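Local coordinates for probable UbiX-like flavin prenyltransferase (Escherichia coli, PDB 1SBZ), which probably transfers a prenyl group from dimethylallyl phosphate to reduced FMN, making the prenylated flavin cofactor used by phenolic acid decarboxylase C, at residues E30-M35 with A58-N63; K116-P121 with D171-E176. All coordinates share one frame; numbering follows the deposited sequence.

Contact 1 (E30-M35 with A58-N63); sequences ETHLVM and ADFSHN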
loop_
_atom_site.group_PDB
_atom_site.type_symbol
_atom_site.label_atom_id
_atom_site.label_comp_id
_atom_site.label_asym_id
_atom_site.label_seq_id
_atom_site.Cartn_x
_atom_site.Cartn_y
_atom_site.Cartn_z
ATOM N N GLU D 30 16.525 -26.395 -28.821
ATOM C CA GLU D 30 16.133 -25.591 -29.966
ATOM C C GLU D 30 16.020 -24.130 -29.528
ATOM O O GLU D 30 15.316 -23.818 -28.566
ATOM C CB GLU D 30 14.801 -26.101 -30.511
ATOM C CG GLU D 30 14.222 -25.309 -31.670
ATOM C CD GLU D 30 12.884 -25.862 -32.107
ATOM O OE1 GLU D 30 12.820 -27.065 -32.430
ATOM O OE2 GLU D 30 11.892 -25.102 -32.120
ATOM N N THR D 31 16.722 -23.242 -30.224
ATOM C CA THR D 31 16.774 -21.840 -29.821
ATOM C C THR D 31 16.014 -20.952 -30.788
ATOM O O THR D 31 16.153 -21.076 -32.004
ATOM C CB THR D 31 18.234 -21.350 -29.658
ATOM O OG1 THR D 31 18.963 -21.597 -30.864
ATOM C CG2 THR D 31 18.971 -22.189 -28.622
ATOM N N HIS D 32 15.191 -20.069 -30.233
ATOM C CA HIS D 32 14.492 -19.066 -31.017
ATOM C C HIS D 32 14.993 -17.686 -30.607
ATOM O O HIS D 32 14.730 -17.217 -29.495
ATOM C CB HIS D 32 12.981 -19.184 -30.826
ATOM C CG HIS D 32 12.407 -20.478 -31.314
ATOM N ND1 HIS D 32 11.621 -20.565 -32.444
ATOM C CD2 HIS D 32 12.508 -21.739 -30.828
ATOM C CE1 HIS D 32 11.263 -21.823 -32.632
ATOM N NE2 HIS D 32 11.789 -22.556 -31.667
ATOM N N LEU D 33 15.733 -17.047 -31.507
ATOM C CA LEU D 33 16.365 -15.764 -31.224
ATOM C C LEU D 33 15.529 -14.595 -31.722
ATOM O O LEU D 33 14.951 -14.651 -32.807
ATOM C CB LEU D 33 17.768 -15.713 -31.849
ATOM C CG LEU D 33 18.536 -14.383 -31.899
ATOM C CD1 LEU D 33 18.849 -13.867 -30.494
ATOM C CD2 LEU D 33 19.811 -14.545 -32.703
ATOM N N VAL D 34 15.450 -13.543 -30.909
ATOM C CA VAL D 34 14.902 -12.261 -31.350
ATOM C C VAL D 34 15.880 -11.155 -30.969
ATOM O O VAL D 34 16.069 -10.869 -29.786
ATOM C CB VAL D 34 13.510 -11.960 -30.735
ATOM C CG1 VAL D 34 12.840 -10.820 -31.478
ATOM C CG2 VAL D 34 12.621 -13.174 -30.773
HETATM N N MSE D 35 16.512 -10.550 -31.971
HETATM C CA MSE D 35 17.411 -9.416 -31.743
HETATM C C MSE D 35 16.667 -8.112 -32.014
HETATM O O MSE D 35 16.085 -7.941 -33.085
HETATM C CB MSE D 35 18.642 -9.487 -32.654
HETATM C CG MSE D 35 19.587 -10.636 -32.391
HETATM SE SE MSE D 35 21.004 -10.728 -33.757
HETATM C CE MSE D 35 19.878 -11.247 -35.279
ATOM N N ALA D 58 21.558 -19.485 -33.998
ATOM C CA ALA D 58 20.257 -19.964 -33.536
ATOM C C ALA D 58 19.596 -20.867 -34.569
ATOM O O ALA D 58 19.890 -20.786 -35.763
ATOM C CB ALA D 58 19.350 -18.789 -33.196
ATOM N N ASP D 59 18.703 -21.730 -34.095
ATOM C CA ASP D 59 17.937 -22.607 -34.965
ATOM C C ASP D 59 16.893 -21.808 -35.721
ATOM O O ASP D 59 16.642 -22.065 -36.895
ATOM C CB ASP D 59 17.272 -23.714 -34.151
ATOM C CG ASP D 59 18.275 -24.669 -33.546
ATOM O OD1 ASP D 59 19.079 -25.254 -34.304
ATOM O OD2 ASP D 59 18.336 -24.904 -32.321
ATOM N N PHE D 60 16.279 -20.845 -35.035
ATOM C CA PHE D 60 15.333 -19.919 -35.652
ATOM C C PHE D 60 15.647 -18.505 -35.200
ATOM O O PHE D 60 16.132 -18.296 -34.090
ATOM C CB PHE D 60 13.893 -20.255 -35.252
ATOM C CG PHE D 60 13.470 -21.651 -35.604
ATOM C CD1 PHE D 60 13.747 -22.717 -34.747
ATOM C CD2 PHE D 60 12.777 -21.901 -36.785
ATOM C CE1 PHE D 60 13.349 -24.007 -35.071
ATOM C CE2 PHE D 60 12.372 -23.191 -37.116
ATOM C CZ PHE D 60 12.659 -24.247 -36.258
ATOM N N SER D 61 15.362 -17.539 -36.064
ATOM C CA SER D 61 15.533 -16.135 -35.737
ATOM C C SER D 61 14.312 -15.388 -36.246
ATOM O O SER D 61 13.930 -15.527 -37.416
ATOM C CB SER D 61 16.818 -15.595 -36.362
ATOM O OG SER D 61 16.983 -14.204 -36.127
ATOM N N HIS D 62 13.689 -14.610 -35.367
ATOM C CA HIS D 62 12.454 -13.917 -35.704
ATOM C C HIS D 62 12.656 -12.406 -35.732
ATOM O O HIS D 62 13.510 -11.873 -35.020
ATOM C CB HIS D 62 11.356 -14.292 -34.709
ATOM C CG HIS D 62 11.187 -15.766 -34.521
ATOM N ND1 HIS D 62 10.288 -16.511 -35.252
ATOM C CD2 HIS D 62 11.811 -16.637 -33.693
ATOM C CE1 HIS D 62 10.362 -17.776 -34.879
ATOM N NE2 HIS D 62 11.278 -17.880 -33.934
ATOM N N ASN D 63 11.865 -11.721 -36.555
ATOM C CA ASN D 63 11.902 -10.260 -36.640
ATOM C C ASN D 63 11.249 -9.605 -35.416
ATOM O O ASN D 63 10.139 -9.993 -35.031
ATOM C CB ASN D 63 11.222 -9.788 -37.935
ATOM C CG ASN D 63 11.507 -8.328 -38.250
ATOM O OD1 ASN D 63 10.881 -7.415 -37.696
ATOM N ND2 ASN D 63 12.456 -8.101 -39.154
HETATM O O HOH W 1 20.949 -23.753 -30.804
HETATM O O HOH W 2 15.981 -11.696 -34.716
#
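Phe60 CD1 stands over one face of the His32 imidazole, off towards its rim; the two planes are nearly parallel (6°) but much displaced, and the closest atoms are Phe60 CD1 and His32 CE1, 3.4 Å apart. His62 meets the same imidazole edge-on, near its plane, and there His32 ND1 and His62 NE2 are joined by a hydrogen bond of 3.1 Å. The other ring nitrogen, His32 NE2, donates to Glu30 OE2 at 2.6 Å, using the anti lone pair of the carboxylate. Glu30 CG, anti to its backbone N (chi1 177°), borders the Phe60 ring in its plane. With both nitrogens bonded, the rotation of His32 is fixed, and the carboxylate probably raises its basicity.

These aromatic residues share one face of two parallel strands, 30-35 and the edge strand 60-62 of the Rossmann-like flavoprotein sheet. Leu33 N donates to Phe60 O at 2.9 Å, and Leu33 O accepts a hydrogen bond from His62 N. On the other face Leu33 CB packs on Ala58 CB, 3.7 Å away, a small methyl suited to so close an approach. In the loop leading into strand 60-62, Asp59 stands in for a backbone partner: its OD2 accepts from Thr31 N at 3.1 Å, while Thr31 OG1 accepts from Asp59 N at 3.2 Å. Asp59 OD1 forms a salt bridge with Arg24.

Contact 2 (K116-P121 with D171-E176); sequences KLVLVP and DQFGLE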
loop_
_atom_site.group_PDB
_atom_site.type_symbol
_atom_site.label_atom_id
_atom_site.label_comp_id
_atom_site.label_asym_id
_atom_site.label_seq_id
_atom_site.Cartn_x
_atom_site.Cartn_y
_atom_site.Cartn_z
ATOM N N LYS D 116 9.031 -20.034 -17.782
ATOM C CA LYS D 116 10.099 -19.348 -17.055
ATOM C C LYS D 116 10.663 -18.177 -17.853
ATOM O O LYS D 116 11.071 -18.347 -19.004
ATOM C CB LYS D 116 11.210 -20.330 -16.660
ATOM C CG LYS D 116 12.408 -19.656 -16.003
ATOM C CD LYS D 116 12.900 -20.436 -14.802
ATOM C CE LYS D 116 13.461 -19.489 -13.747
ATOM N NZ LYS D 116 12.537 -18.326 -13.484
ATOM N N LEU D 117 10.672 -16.993 -17.244
ATOM C CA LEU D 117 11.343 -15.833 -17.821
ATOM C C LEU D 117 12.596 -15.468 -17.016
ATOM O O LEU D 117 12.522 -15.250 -15.802
ATOM C CB LEU D 117 10.379 -14.639 -17.908
ATOM C CG LEU D 117 10.874 -13.355 -18.594
ATOM C CD1 LEU D 117 11.301 -13.623 -20.033
ATOM C CD2 LEU D 117 9.806 -12.271 -18.563
ATOM N N VAL D 118 13.743 -15.423 -17.696
ATOM C CA VAL D 118 15.013 -15.072 -17.063
ATOM C C VAL D 118 15.557 -13.807 -17.716
ATOM O O VAL D 118 15.828 -13.786 -18.911
ATOM C CB VAL D 118 16.059 -16.215 -17.166
ATOM C CG1 VAL D 118 17.405 -15.794 -16.556
ATOM C CG2 VAL D 118 15.546 -17.479 -16.502
ATOM N N LEU D 119 15.711 -12.752 -16.928
ATOM C CA LEU D 119 16.228 -11.488 -17.451
ATOM C C LEU D 119 17.661 -11.287 -17.010
ATOM O O LEU D 119 18.026 -11.646 -15.891
ATOM C CB LEU D 119 15.368 -10.333 -16.941
ATOM C CG LEU D 119 14.173 -9.793 -17.733
ATOM C CD1 LEU D 119 13.611 -10.731 -18.807
ATOM C CD2 LEU D 119 13.073 -9.283 -16.788
ATOM N N VAL D 120 18.471 -10.696 -17.882
ATOM C CA VAL D 120 19.851 -10.364 -17.554
ATOM C C VAL D 120 19.942 -8.835 -17.632
ATOM O O VAL D 120 20.445 -8.281 -18.611
ATOM C CB VAL D 120 20.860 -11.090 -18.521
ATOM C CG1 VAL D 120 22.305 -10.684 -18.242
ATOM C CG2 VAL D 120 20.706 -12.617 -18.414
ATOM N N PRO D 121 19.421 -8.147 -16.613
ATOM C CA PRO D 121 19.320 -6.695 -16.666
ATOM C C PRO D 121 20.700 -6.072 -16.537
ATOM O O PRO D 121 21.478 -6.490 -15.674
ATOM C CB PRO D 121 18.468 -6.369 -15.437
ATOM C CG PRO D 121 18.799 -7.455 -14.471
ATOM C CD PRO D 121 18.930 -8.682 -15.324
ATOM N N ASP D 171 22.146 -22.159 -15.355
ATOM C CA ASP D 171 21.686 -22.821 -14.127
ATOM C C ASP D 171 20.176 -22.681 -13.921
ATOM O O ASP D 171 19.537 -23.577 -13.370
ATOM C CB ASP D 171 22.412 -22.260 -12.900
ATOM C CG ASP D 171 23.789 -22.871 -12.692
ATOM O OD1 ASP D 171 24.120 -23.863 -13.382
ATOM O OD2 ASP D 171 24.601 -22.429 -11.849
ATOM N N GLN D 172 19.622 -21.558 -14.375
ATOM C CA GLN D 172 18.187 -21.280 -14.265
ATOM C C GLN D 172 17.318 -22.283 -15.021
ATOM O O GLN D 172 16.140 -22.459 -14.700
ATOM C CB GLN D 172 17.882 -19.855 -14.732
ATOM C CG GLN D 172 18.377 -18.784 -13.785
ATOM C CD GLN D 172 17.654 -18.823 -12.456
ATOM O OE1 GLN D 172 16.428 -18.993 -12.411
ATOM N NE2 GLN D 172 18.404 -18.676 -11.367
ATOM N N PHE D 173 17.903 -22.943 -16.017
ATOM C CA PHE D 173 17.191 -23.962 -16.788
ATOM C C PHE D 173 17.769 -25.365 -16.585
ATOM O O PHE D 173 17.577 -26.250 -17.423
ATOM C CB PHE D 173 17.179 -23.592 -18.275
ATOM C CG PHE D 173 16.302 -22.415 -18.600
ATOM C CD1 PHE D 173 16.840 -21.136 -18.694
ATOM C CD2 PHE D 173 14.938 -22.583 -18.810
ATOM C CE1 PHE D 173 16.032 -20.039 -18.990
ATOM C CE2 PHE D 173 14.120 -21.488 -19.112
ATOM C CZ PHE D 173 14.671 -20.215 -19.203
ATOM N N GLY D 174 18.474 -25.555 -15.469
ATOM C CA GLY D 174 19.105 -26.830 -15.135
ATOM C C GLY D 174 20.095 -27.314 -16.181
ATOM O O GLY D 174 20.321 -28.516 -16.321
ATOM N N LEU D 175 20.682 -26.373 -16.918
ATOM C CA LEU D 175 21.652 -26.694 -17.957
ATOM C C LEU D 175 23.072 -26.544 -17.426
ATOM O O LEU D 175 23.353 -25.655 -16.617
ATOM C CB LEU D 175 21.428 -25.813 -19.194
ATOM C CG LEU D 175 20.105 -26.019 -19.944
ATOM C CD1 LEU D 175 19.811 -24.852 -20.877
ATOM C CD2 LEU D 175 20.103 -27.332 -20.714
ATOM N N GLU D 176 23.958 -27.434 -17.869
ATOM C CA GLU D 176 25.341 -27.448 -17.408
ATOM C C GLU D 176 26.307 -26.869 -18.434
ATOM O O GLU D 176 26.567 -27.480 -19.472
ATOM C CB GLU D 176 25.781 -28.865 -17.025
ATOM C CG GLU D 176 25.915 -29.108 -15.525
ATOM C CD GLU D 176 24.773 -29.927 -14.943
ATOM O OE1 GLU D 176 25.041 -31.045 -14.448
ATOM O OE2 GLU D 176 23.612 -29.462 -14.981
#
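Val118 CG2 touches Phe173 CE1 at 3.6 Å, the closest apolar approach here, and also meets Gln172 CB at 3.8 Å. One methyl thus sits against two successive side chains of the other segment. The valine and phenylalanine side chains run past one another in opposing senses; Val118 CG2 meets both CE1 and CZ of the ring. Lys116 works alongside: its CG lies 4.0 Å from Phe173 CZ, and its CE comes within 3.3 Å of Gln172 OE1. The ammonium itself stays farther off, with Lys116 NZ 4.1 Å from Gln172 OE1, too long for a hydrogen bond, although its charge may still attract the amide oxygen weakly. A long, flexible lysine suits this partly exposed margin: CB and CG pack on the ring, while the bent end of the chain brings CE to the Gln172 amide oxygen and turns NZ away from it.

On the 171-176 side, chi1 of Phe173 (-70°) sets CG anti to the carbonyl carbon. The end of the ring approaches the strand more closely than its first bond suggests. The Gln172 chain bends at chi2 (-66°), and the side chain crosses that of Lys116 at about a right angle.

Farther out, Ala143 of the neighbouring strand lies against Lys116, Val118 and Gln172, while Ile82 touches Phe173. Gln172 also packs on Pro125 of a second subunit and Glu113 of a third. Gly174, with positive phi (58°), a value readily adopted without a side chain, ends the helix as its C-prime residue: Gly174 N donates to Asp171 O at 3.1 Å, and Leu175 N bonds Leu170 O. This is a Schellman motif closing helix 158-170, and it brings the helix's C-terminal end against strand 116-121, next to the outermost strand 143-144 of the parallel flavoprotein sheet.

In the fold
From the N terminus, the chain forms strand 2-7 and helix 13-24 before strand 30-35. Contact 1 closes the following, largely helical excursion through helices 37-46 and 51-55, bringing strand 60-62 to the sheet's edge. The chain then crosses to the other side of strand 2-7, laying down strands 80-86 and 116-121. Contact 2 closes a second, longer excursion, through helix 128-139, strand 143-144 and helix 158-170. The two loops follow in series, neither nesting nor crossing; the centres of contact 1 and contact 2 are about 17 Å apart. Contact 1 joins neighbouring strands, whereas contact 2 fastens the end of the last helix to the same parallel sheet.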